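PDB 2WAN: pullulanase from Bacillus acidopullulyticus, which hydrolyses alpha-1,6-glucosidic linkages in pullulan and at the branch points of starch-type glucans. Local coordinates for residues A[116-121]-A[569-574]; A[441-446]-A[458-463]; A[529-534]-A[612-617]. One frame throughout, in Å; residues are numbered along the deposited sequence.

Contact 1 of 3, residues A[116-121]-A[569-574]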
loop_
_atom_site.group_PDB
_atom_site.type_symbol
_atom_site.label_atom_id
_atom_site.label_comp_id
_atom_site.label_asym_id
_atom_site.label_seq_id
_atom_site.Cartn_x
_atom_site.Cartn_y
_atom_site.Cartn_z
ATOM N N ASN A 116 23.155 -19.339 6.723
ATOM C CA ASN A 116 22.772 -17.964 7.073
ATOM C C ASN A 116 22.683 -17.805 8.577
ATOM O O ASN A 116 22.359 -18.763 9.287
ATOM C CB ASN A 116 21.411 -17.576 6.458
ATOM C CG ASN A 116 21.173 -16.064 6.467
ATOM O OD1 ASN A 116 21.720 -15.342 5.638
ATOM N ND2 ASN A 116 20.355 -15.591 7.394
ATOM N N ALA A 117 22.958 -16.597 9.073
ATOM C CA ALA A 117 22.792 -16.293 10.494
ATOM C C ALA A 117 22.466 -14.822 10.739
ATOM O O ALA A 117 23.113 -13.928 10.172
ATOM C CB ALA A 117 24.033 -16.695 11.296
ATOM N N TYR A 118 21.469 -14.593 11.591
ATOM C CA TYR A 118 21.008 -13.249 11.929
ATOM C C TYR A 118 21.085 -13.016 13.423
ATOM O O TYR A 118 20.719 -13.884 14.213
ATOM C CB TYR A 118 19.545 -13.051 11.495
ATOM C CG TYR A 118 19.298 -12.871 10.018
ATOM C CD1 TYR A 118 20.108 -12.022 9.240
ATOM C CD2 TYR A 118 18.217 -13.504 9.397
ATOM C CE1 TYR A 118 19.867 -11.832 7.895
ATOM C CE2 TYR A 118 17.955 -13.315 8.054
ATOM C CZ TYR A 118 18.786 -12.471 7.298
ATOM O OH TYR A 118 18.551 -12.271 5.958
ATOM N N LEU A 119 21.534 -11.828 13.810
ATOM C CA LEU A 119 21.453 -11.391 15.184
ATOM C C LEU A 119 20.113 -10.670 15.327
ATOM O O LEU A 119 19.962 -9.512 14.895
ATOM C CB LEU A 119 22.649 -10.481 15.527
ATOM C CG LEU A 119 22.855 -10.039 16.980
ATOM C CD1 LEU A 119 23.106 -11.252 17.919
ATOM C CD2 LEU A 119 24.007 -9.029 17.073
ATOM N N ASP A 120 19.131 -11.366 15.902
ATOM C CA ASP A 120 17.748 -10.862 15.949
ATOM C C ASP A 120 17.334 -10.277 17.283
ATOM O O ASP A 120 16.229 -9.761 17.417
ATOM C CB ASP A 120 16.743 -11.940 15.504
ATOM C CG ASP A 120 16.654 -12.073 13.992
ATOM O OD1 ASP A 120 16.923 -11.082 13.258
ATOM O OD2 ASP A 120 16.306 -13.175 13.519
ATOM N N ASP A 121 18.213 -10.374 18.282
ATOM C CA ASP A 121 18.028 -9.690 19.561
ATOM C C ASP A 121 19.434 -9.469 20.123
ATOM O O ASP A 121 20.408 -9.930 19.537
ATOM C CB ASP A 121 17.161 -10.523 20.524
ATOM C CG ASP A 121 16.438 -9.678 21.566
ATOM O OD1 ASP A 121 15.350 -10.104 22.013
ATOM O OD2 ASP A 121 16.927 -8.587 21.945
ATOM N N VAL A 569 22.907 0.187 5.479
ATOM C CA VAL A 569 22.545 -0.761 6.542
ATOM C C VAL A 569 22.109 -2.076 5.873
ATOM O O VAL A 569 20.909 -2.271 5.611
ATOM C CB VAL A 569 21.406 -0.239 7.465
ATOM C CG1 VAL A 569 21.334 -1.066 8.753
ATOM C CG2 VAL A 569 21.595 1.240 7.831
ATOM N N PRO A 570 23.086 -2.967 5.575
ATOM C CA PRO A 570 22.849 -4.173 4.782
ATOM C C PRO A 570 21.601 -4.957 5.187
ATOM O O PRO A 570 21.450 -5.360 6.351
ATOM C CB PRO A 570 24.145 -4.978 4.988
ATOM C CG PRO A 570 25.194 -3.902 5.066
ATOM C CD PRO A 570 24.530 -2.793 5.862
ATOM N N GLN A 571 20.707 -5.112 4.208
ATOM C CA GLN A 571 19.429 -5.857 4.309
ATOM C C GLN A 571 18.316 -5.291 5.179
ATOM O O GLN A 571 17.158 -5.653 4.984
ATOM C CB GLN A 571 19.647 -7.318 4.725
ATOM C CG GLN A 571 20.417 -8.155 3.717
ATOM C CD GLN A 571 20.466 -9.609 4.152
ATOM O OE1 GLN A 571 19.796 -10.001 5.113
ATOM N NE2 GLN A 571 21.271 -10.409 3.465
ATOM N N TYR A 572 18.658 -4.449 6.150
ATOM C CA TYR A 572 17.737 -4.075 7.208
ATOM C C TYR A 572 16.494 -3.311 6.739
ATOM O O TYR A 572 15.457 -3.367 7.398
ATOM C CB TYR A 572 18.456 -3.271 8.303
ATOM C CG TYR A 572 17.577 -2.989 9.509
ATOM C CD1 TYR A 572 17.347 -3.972 10.470
ATOM C CD2 TYR A 572 16.990 -1.733 9.694
ATOM C CE1 TYR A 572 16.552 -3.726 11.558
ATOM C CE2 TYR A 572 16.188 -1.475 10.780
ATOM C CZ TYR A 572 15.973 -2.477 11.715
ATOM O OH TYR A 572 15.189 -2.238 12.787
ATOM N N TYR A 573 16.604 -2.583 5.628
ATOM C CA TYR A 573 15.430 -1.836 5.127
ATOM C C TYR A 573 14.427 -2.734 4.397
ATOM O O TYR A 573 13.347 -2.261 4.015
ATOM C CB TYR A 573 15.848 -0.649 4.235
ATOM C CG TYR A 573 16.431 0.529 5.001
ATOM C CD1 TYR A 573 15.593 1.512 5.556
ATOM C CD2 TYR A 573 17.815 0.668 5.160
ATOM C CE1 TYR A 573 16.120 2.608 6.262
ATOM C CE2 TYR A 573 18.354 1.749 5.863
ATOM C CZ TYR A 573 17.499 2.717 6.410
ATOM O OH TYR A 573 18.037 3.803 7.087
ATOM N N TYR A 574 14.766 -4.014 4.232
ATOM C CA TYR A 574 13.959 -4.964 3.437
ATOM C C TYR A 574 13.530 -6.163 4.287
ATOM O O TYR A 574 14.155 -6.448 5.302
ATOM C CB TYR A 574 14.787 -5.497 2.274
ATOM C CG TYR A 574 15.259 -4.407 1.353
ATOM C CD1 TYR A 574 14.402 -3.871 0.394
ATOM C CD2 TYR A 574 16.543 -3.872 1.467
ATOM C CE1 TYR A 574 14.813 -2.829 -0.442
ATOM C CE2 TYR A 574 16.970 -2.838 0.621
ATOM C CZ TYR A 574 16.102 -2.325 -0.327
ATOM O OH TYR A 574 16.493 -1.306 -1.176
HETATM O O HOH W 1 21.195 -13.194 3.880
#
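Tyr118 and Gln571 are the facing pair, with CA atoms 10.7 Å apart. The gap between the backbones is wide and two long side chains bridge it. Residues 116-121 lie in strand 114-121. Residues 569-574 follow helix 564-568 and have no regular helix or strand. Gln571 has positive phi (69°) and starts a type I beta turn that runs to Tyr574, closed by Tyr574 N to Gln571 O at 3.0 Å.

The Gln571 CG lies beside its backbone N (chi1 -65°), and the chain beyond is extended, which carries the amide across to the strand. Tyr118 OH donates to Gln571 OE1 at 2.7 Å. The donor is tilted from the carbonyl plane. Gln571 OE1 lies at the edge of the Tyr118 ring, near its plane, 3.3 Å from Tyr118 CE1, and the amide and ring planes are nearly perpendicular (82°).

This is a contact between domains. Strand 114-121 belongs to the mixed beta sheet near the N-terminal end of the model. The 569-574 loop belongs to the long excursion between barrel strand 547-552 and helix 597-614, where alpha-amylase-family enzymes carry domain B.

A water adds a second link. It donates to Asn116 OD1 at 2.8 Å and accepts from Gln571 NE2 at 2.8 Å, with a weak bond to Tyr118 OH. Asn116 ND2 sits 3.3 Å above the Tyr118 ring plane, over its centre. Thr576 OG1 is also hydrogen-bonded to Tyr118 OH, and Leu301 of strand 295-302 touches both Tyr118 and Gln571.

Contact 2 of 3, residues A[441-446]-A[458-463]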
loop_
_atom_site.group_PDB
_atom_site.type_symbol
_atom_site.label_atom_id
_atom_site.label_comp_id
_atom_site.label_asym_id
_atom_site.label_seq_id
_atom_site.Cartn_x
_atom_site.Cartn_y
_atom_site.Cartn_z
ATOM N N ARG A 441 3.760 12.409 -18.240
ATOM C CA ARG A 441 4.093 12.369 -19.660
ATOM C C ARG A 441 2.812 12.192 -20.504
ATOM O O ARG A 441 2.566 12.968 -21.441
ATOM C CB ARG A 441 5.088 11.262 -19.966
ATOM C CG ARG A 441 5.557 11.286 -21.422
ATOM C CD ARG A 441 6.656 10.262 -21.703
ATOM N NE ARG A 441 7.016 10.257 -23.129
ATOM C CZ ARG A 441 7.902 11.077 -23.704
ATOM N NH1 ARG A 441 8.565 11.998 -22.988
ATOM N NH2 ARG A 441 8.134 10.978 -25.019
ATOM N N ASP A 442 1.971 11.222 -20.143
ATOM C CA ASP A 442 0.761 10.943 -20.960
ATOM C C ASP A 442 -0.086 12.184 -21.169
ATOM O O ASP A 442 -0.663 12.398 -22.248
ATOM C CB ASP A 442 -0.181 9.937 -20.293
ATOM C CG ASP A 442 0.418 8.577 -20.079
ATOM O OD1 ASP A 442 1.555 8.308 -20.495
ATOM O OD2 ASP A 442 -0.292 7.748 -19.467
ATOM N N PHE A 443 -0.201 12.998 -20.118
ATOM C CA PHE A 443 -1.135 14.133 -20.111
ATOM C C PHE A 443 -0.963 15.077 -21.298
ATOM O O PHE A 443 -1.959 15.571 -21.844
ATOM C CB PHE A 443 -0.972 14.906 -18.797
ATOM C CG PHE A 443 -2.049 15.923 -18.554
ATOM C CD1 PHE A 443 -3.376 15.518 -18.406
ATOM C CD2 PHE A 443 -1.735 17.292 -18.480
ATOM C CE1 PHE A 443 -4.386 16.458 -18.168
ATOM C CE2 PHE A 443 -2.745 18.245 -18.237
ATOM C CZ PHE A 443 -4.067 17.821 -18.104
ATOM N N SER A 444 0.288 15.310 -21.711
ATOM C CA SER A 444 0.561 16.396 -22.663
ATOM C C SER A 444 1.518 16.047 -23.818
ATOM O O SER A 444 1.788 16.889 -24.668
ATOM C CB SER A 444 1.139 17.589 -21.879
ATOM O OG SER A 444 2.388 17.219 -21.300
ATOM N N ILE A 445 2.018 14.819 -23.866
ATOM C CA ILE A 445 3.069 14.475 -24.847
ATOM C C ILE A 445 2.601 14.495 -26.315
ATOM O O ILE A 445 3.409 14.742 -27.221
ATOM C CB ILE A 445 3.711 13.105 -24.520
ATOM C CG1 ILE A 445 5.010 12.864 -25.318
ATOM C CG2 ILE A 445 2.713 11.941 -24.778
ATOM C CD1 ILE A 445 6.135 13.859 -25.037
ATOM N N ASP A 446 1.315 14.227 -26.550
ATOM C CA ASP A 446 0.805 14.123 -27.941
ATOM C C ASP A 446 1.018 15.443 -28.677
ATOM O O ASP A 446 0.787 16.510 -28.123
ATOM C CB ASP A 446 -0.679 13.745 -27.930
ATOM C CG ASP A 446 -1.175 13.185 -29.277
ATOM O OD1 ASP A 446 -0.904 13.771 -30.350
ATOM O OD2 ASP A 446 -1.892 12.151 -29.240
ATOM N N LEU A 458 5.540 21.268 -16.308
ATOM C CA LEU A 458 5.099 22.626 -16.651
ATOM C C LEU A 458 3.893 22.666 -17.586
ATOM O O LEU A 458 3.225 23.700 -17.674
ATOM C CB LEU A 458 6.248 23.489 -17.237
ATOM C CG LEU A 458 7.328 23.895 -16.223
ATOM C CD1 LEU A 458 8.276 24.880 -16.900
ATOM C CD2 LEU A 458 6.736 24.530 -14.961
ATOM N N ALA A 459 3.609 21.567 -18.291
ATOM C CA ALA A 459 2.394 21.518 -19.112
ATOM C C ALA A 459 1.141 21.828 -18.282
ATOM O O ALA A 459 0.198 22.416 -18.796
ATOM C CB ALA A 459 2.262 20.161 -19.825
ATOM N N PHE A 460 1.153 21.452 -16.993
ATOM C CA PHE A 460 0.034 21.707 -16.074
ATOM C C PHE A 460 -0.119 23.170 -15.652
ATOM O O PHE A 460 -1.052 23.511 -14.910
ATOM C CB PHE A 460 0.189 20.855 -14.805
ATOM C CG PHE A 460 -0.161 19.402 -14.986
ATOM C CD1 PHE A 460 0.733 18.512 -15.590
ATOM C CD2 PHE A 460 -1.370 18.904 -14.504
ATOM C CE1 PHE A 460 0.406 17.158 -15.745
ATOM C CE2 PHE A 460 -1.707 17.544 -14.663
ATOM C CZ PHE A 460 -0.817 16.669 -15.260
ATOM N N THR A 461 0.800 24.038 -16.074
ATOM C CA THR A 461 0.709 25.464 -15.744
ATOM C C THR A 461 0.139 26.280 -16.902
ATOM O O THR A 461 -0.068 27.503 -16.763
ATOM C CB THR A 461 2.103 26.087 -15.394
ATOM O OG1 THR A 461 2.921 26.170 -16.581
ATOM C CG2 THR A 461 2.832 25.261 -14.322
ATOM N N GLU A 462 -0.106 25.624 -18.041
ATOM C CA GLU A 462 -0.468 26.334 -19.271
ATOM C C GLU A 462 -1.977 26.555 -19.415
ATOM O O GLU A 462 -2.736 25.605 -19.566
ATOM C CB GLU A 462 0.083 25.597 -20.500
ATOM C CG GLU A 462 1.614 25.417 -20.475
ATOM C CD GLU A 462 2.129 24.721 -21.699
ATOM O OE1 GLU A 462 1.604 24.975 -22.808
ATOM O OE2 GLU A 462 3.044 23.897 -21.544
ATOM N N HIS A 463 -2.394 27.820 -19.397
ATOM C CA HIS A 463 -3.801 28.196 -19.623
ATOM C C HIS A 463 -4.122 28.464 -21.087
ATOM O O HIS A 463 -3.250 28.826 -21.879
ATOM C CB HIS A 463 -4.150 29.440 -18.791
ATOM C CG HIS A 463 -4.116 29.193 -17.315
ATOM N ND1 HIS A 463 -5.241 28.861 -16.593
ATOM C CD2 HIS A 463 -3.087 29.185 -16.434
ATOM C CE1 HIS A 463 -4.909 28.678 -15.327
ATOM N NE2 HIS A 463 -3.608 28.868 -15.204
#
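Next to Ala459, which touches Ser444 across the contact, the carbonyl oxygen Leu458 O accepts two bonds from one residue. Thr461 OG1 donates to Leu458 O at 2.7 Å, in the carbonyl plane and on a lone pair. Thr461 N donates to Leu458 O at 2.9 Å. The pair fastens the 3-10 turn that presents Ala459 and Phe460.

Phe443 and Phe460 carry most of the contact. Their rings form an offset stack, with centroids 4.3 Å apart and planes 18° from parallel. Phe443 CD2 lies over one face of the Phe460 ring, toward its rim, and Phe460 CZ lies over Phe443 in the same way. Phe443 CD2 and Phe460 CZ are 3.4 Å apart. Phe443 CG is anti to its own backbone N (chi1 -169°), which turns the ring out from the helix toward Phe460.

Beside the stack, Ser444 OG is 3.3 Å from Ala459 CB. Ser444 CB and Ala459 CB are 3.5 Å apart, a tight pair. The hydroxyl is not idle: Gly455 N, in the connecting loop, is its hydrogen-bond partner.

Both segments lie in the connection from the first barrel strand, 435-438, to helix 474-481. Phe443 also touches Leu478 of that helix, and Phe460 touches Leu537 of helix 529-543. The four touching residues are buried. Between the segments the contact is apolar and aromatic, so the fit rests on ring overlap and close carbon packing, while polar atoms such as Leu458 O and Ser444 OG find partners within their own segment or outside the pair.

Contact 3 of 3, residues A[529-534]-A[612-617]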
loop_
_atom_site.group_PDB
_atom_site.type_symbol
_atom_site.label_atom_id
_atom_site.label_comp_id
_atom_site.label_asym_id
_atom_site.label_seq_id
_atom_site.Cartn_x
_atom_site.Cartn_y
_atom_site.Cartn_z
ATOM N N ALA A 529 15.715 22.749 -10.947
ATOM C CA ALA A 529 14.563 23.011 -11.835
ATOM C C ALA A 529 13.441 22.009 -11.583
ATOM O O ALA A 529 12.264 22.367 -11.630
ATOM C CB ALA A 529 14.960 22.985 -13.301
ATOM N N ARG A 530 13.800 20.756 -11.319
ATOM C CA ARG A 530 12.776 19.724 -11.064
ATOM C C ARG A 530 11.917 20.052 -9.833
ATOM O O ARG A 530 10.726 19.720 -9.800
ATOM C CB ARG A 530 13.417 18.361 -10.902
ATOM C CG ARG A 530 14.395 18.283 -9.725
ATOM C CD ARG A 530 15.016 16.902 -9.689
ATOM N NE ARG A 530 16.044 16.667 -10.719
ATOM C CZ ARG A 530 16.415 15.460 -11.139
ATOM N NH1 ARG A 530 15.801 14.348 -10.703
ATOM N NH2 ARG A 530 17.404 15.359 -12.011
ATOM N N ILE A 531 12.528 20.709 -8.841
ATOM C CA ILE A 531 11.822 21.089 -7.610
ATOM C C ILE A 531 10.853 22.230 -7.914
ATOM O O ILE A 531 9.653 22.120 -7.635
ATOM C CB ILE A 531 12.803 21.472 -6.486
ATOM C CG1 ILE A 531 13.728 20.286 -6.167
ATOM C CG2 ILE A 531 12.028 21.928 -5.222
ATOM C CD1 ILE A 531 14.717 20.543 -4.991
ATOM N N THR A 532 11.373 23.310 -8.515
ATOM C CA THR A 532 10.555 24.474 -8.831
ATOM C C THR A 532 9.391 24.121 -9.761
ATOM O O THR A 532 8.263 24.576 -9.551
ATOM C CB THR A 532 11.421 25.568 -9.466
ATOM O OG1 THR A 532 12.449 25.912 -8.524
ATOM C CG2 THR A 532 10.570 26.810 -9.792
ATOM N N GLU A 533 9.666 23.289 -10.768
ATOM C CA GLU A 533 8.645 22.984 -11.766
ATOM C C GLU A 533 7.521 22.129 -11.227
ATOM O O GLU A 533 6.378 22.346 -11.594
ATOM C CB GLU A 533 9.254 22.391 -13.047
ATOM C CG GLU A 533 10.102 23.476 -13.782
ATOM C CD GLU A 533 10.989 22.934 -14.884
ATOM O OE1 GLU A 533 10.824 21.763 -15.272
ATOM O OE2 GLU A 533 11.874 23.690 -15.377
ATOM N N LEU A 534 7.836 21.187 -10.341
ATOM C CA LEU A 534 6.777 20.397 -9.713
ATOM C C LEU A 534 5.963 21.268 -8.767
ATOM O O LEU A 534 4.733 21.160 -8.717
ATOM C CB LEU A 534 7.347 19.157 -9.013
ATOM C CG LEU A 534 6.345 18.251 -8.256
ATOM C CD1 LEU A 534 5.135 17.816 -9.125
ATOM C CD2 LEU A 534 7.031 17.033 -7.653
ATOM N N ASN A 612 4.887 19.034 3.587
ATOM C CA ASN A 612 5.400 20.319 4.071
ATOM C C ASN A 612 6.092 21.144 2.980
ATOM O O ASN A 612 5.827 22.343 2.848
ATOM C CB ASN A 612 6.328 20.110 5.265
ATOM C CG ASN A 612 5.582 19.711 6.547
ATOM O OD1 ASN A 612 4.443 20.139 6.811
ATOM N ND2 ASN A 612 6.241 18.887 7.360
ATOM N N GLU A 613 6.947 20.505 2.176
ATOM C CA GLU A 613 7.732 21.239 1.180
ATOM C C GLU A 613 6.971 21.512 -0.120
ATOM O O GLU A 613 7.108 22.608 -0.725
ATOM C CB GLU A 613 9.041 20.483 0.876
ATOM C CG GLU A 613 10.003 21.184 -0.053
ATOM C CD GLU A 613 10.580 22.484 0.536
ATOM O OE1 GLU A 613 10.697 22.585 1.786
ATOM O OE2 GLU A 613 10.911 23.389 -0.258
ATOM N N TYR A 614 6.179 20.526 -0.560
ATOM C CA TYR A 614 5.484 20.621 -1.854
ATOM C C TYR A 614 3.982 20.898 -1.767
ATOM O O TYR A 614 3.369 21.151 -2.783
ATOM C CB TYR A 614 5.739 19.373 -2.724
ATOM C CG TYR A 614 7.184 19.218 -3.195
ATOM C CD1 TYR A 614 7.579 19.624 -4.487
ATOM C CD2 TYR A 614 8.155 18.661 -2.352
ATOM C CE1 TYR A 614 8.913 19.486 -4.912
ATOM C CE2 TYR A 614 9.482 18.512 -2.774
ATOM C CZ TYR A 614 9.841 18.929 -4.053
ATOM O OH TYR A 614 11.131 18.754 -4.469
ATOM N N HIS A 615 3.408 20.893 -0.567
ATOM C CA HIS A 615 1.982 21.258 -0.368
ATOM C C HIS A 615 1.058 20.251 -1.072
ATOM O O HIS A 615 -0.005 20.608 -1.578
ATOM C CB HIS A 615 1.638 22.696 -0.811
ATOM C CG HIS A 615 2.495 23.773 -0.196
ATOM N ND1 HIS A 615 2.378 25.097 -0.559
ATOM C CD2 HIS A 615 3.504 23.723 0.712
ATOM C CE1 HIS A 615 3.257 25.824 0.114
ATOM N NE2 HIS A 615 3.953 25.018 0.889
ATOM N N VAL A 616 1.493 18.999 -1.102
ATOM C CA VAL A 616 0.627 17.967 -1.671
ATOM C C VAL A 616 -0.503 17.651 -0.698
ATOM O O VAL A 616 -0.395 17.849 0.528
ATOM C CB VAL A 616 1.380 16.710 -2.177
ATOM C CG1 VAL A 616 2.305 17.078 -3.364
ATOM C CG2 VAL A 616 2.141 16.010 -1.037
ATOM N N ASP A 617 -1.636 17.240 -1.277
ATOM C CA ASP A 617 -2.898 17.163 -0.538
ATOM C C ASP A 617 -3.290 15.741 -0.117
ATOM O O ASP A 617 -4.293 15.546 0.579
ATOM C CB ASP A 617 -4.002 17.764 -1.417
ATOM C CG ASP A 617 -3.674 19.170 -1.867
ATOM O OD1 ASP A 617 -3.746 20.091 -1.033
ATOM O OD2 ASP A 617 -3.370 19.349 -3.068
#
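Ile531 and Leu534, one helical turn apart on helix 529-543, pack against Tyr614 at the C-terminal end of helix 597-614. These helices of the outer layer follow the second and third strands of the eight-stranded parallel barrel, the catalytic fold of alpha-amylase-family enzymes.

Ile531 comes first and meets the phenol end. The Ile531 CG2 methyl is 3.4 Å from Tyr614 OH. Ile531 CG1 is 3.5 Å from the same Tyr614 OH, so both branches bear on the oxygen. The two side chains cross at about a right angle. With CG beside its backbone N (chi1 -67°), Tyr614 extends its ring toward helix 529-543, where Lys535 and Ile538 also touch it. With an alanine in place of Tyr614, Ile531 and Leu534 would probably lose their shared partner, and a gap would be likely to open between the helices.

Leu534 comes last and reaches the ring nearer its root. The Leu534 and Tyr614 side chains also cross at about a right angle, and Leu534 CD2 sits oblique to the ring, 4.1 Å from Tyr614 CD1 and the same distance from Tyr614 CE1.

Overall arrangement
Contacts 2 and 3 belong to the barrel domain and are buried. Contact 1 is partly buried and joins a different domain to the excursion before helix 597-614, the helix that contact 3 uses. Contacts 2 and 3 have centres about 16 Å apart and touch, with Leu458 CG 3.7 Å from Glu533 CG. Helix 529-543 serves both: contact 3 packs on its first turns, and Phe460 of contact 2 meets it further along, at Leu537. The centre of contact 1 lies about 35 Å from that of contact 3. Its chemistry is polar and partly water-mediated, whereas the two barrel contacts rely on aromatic and aliphatic packing.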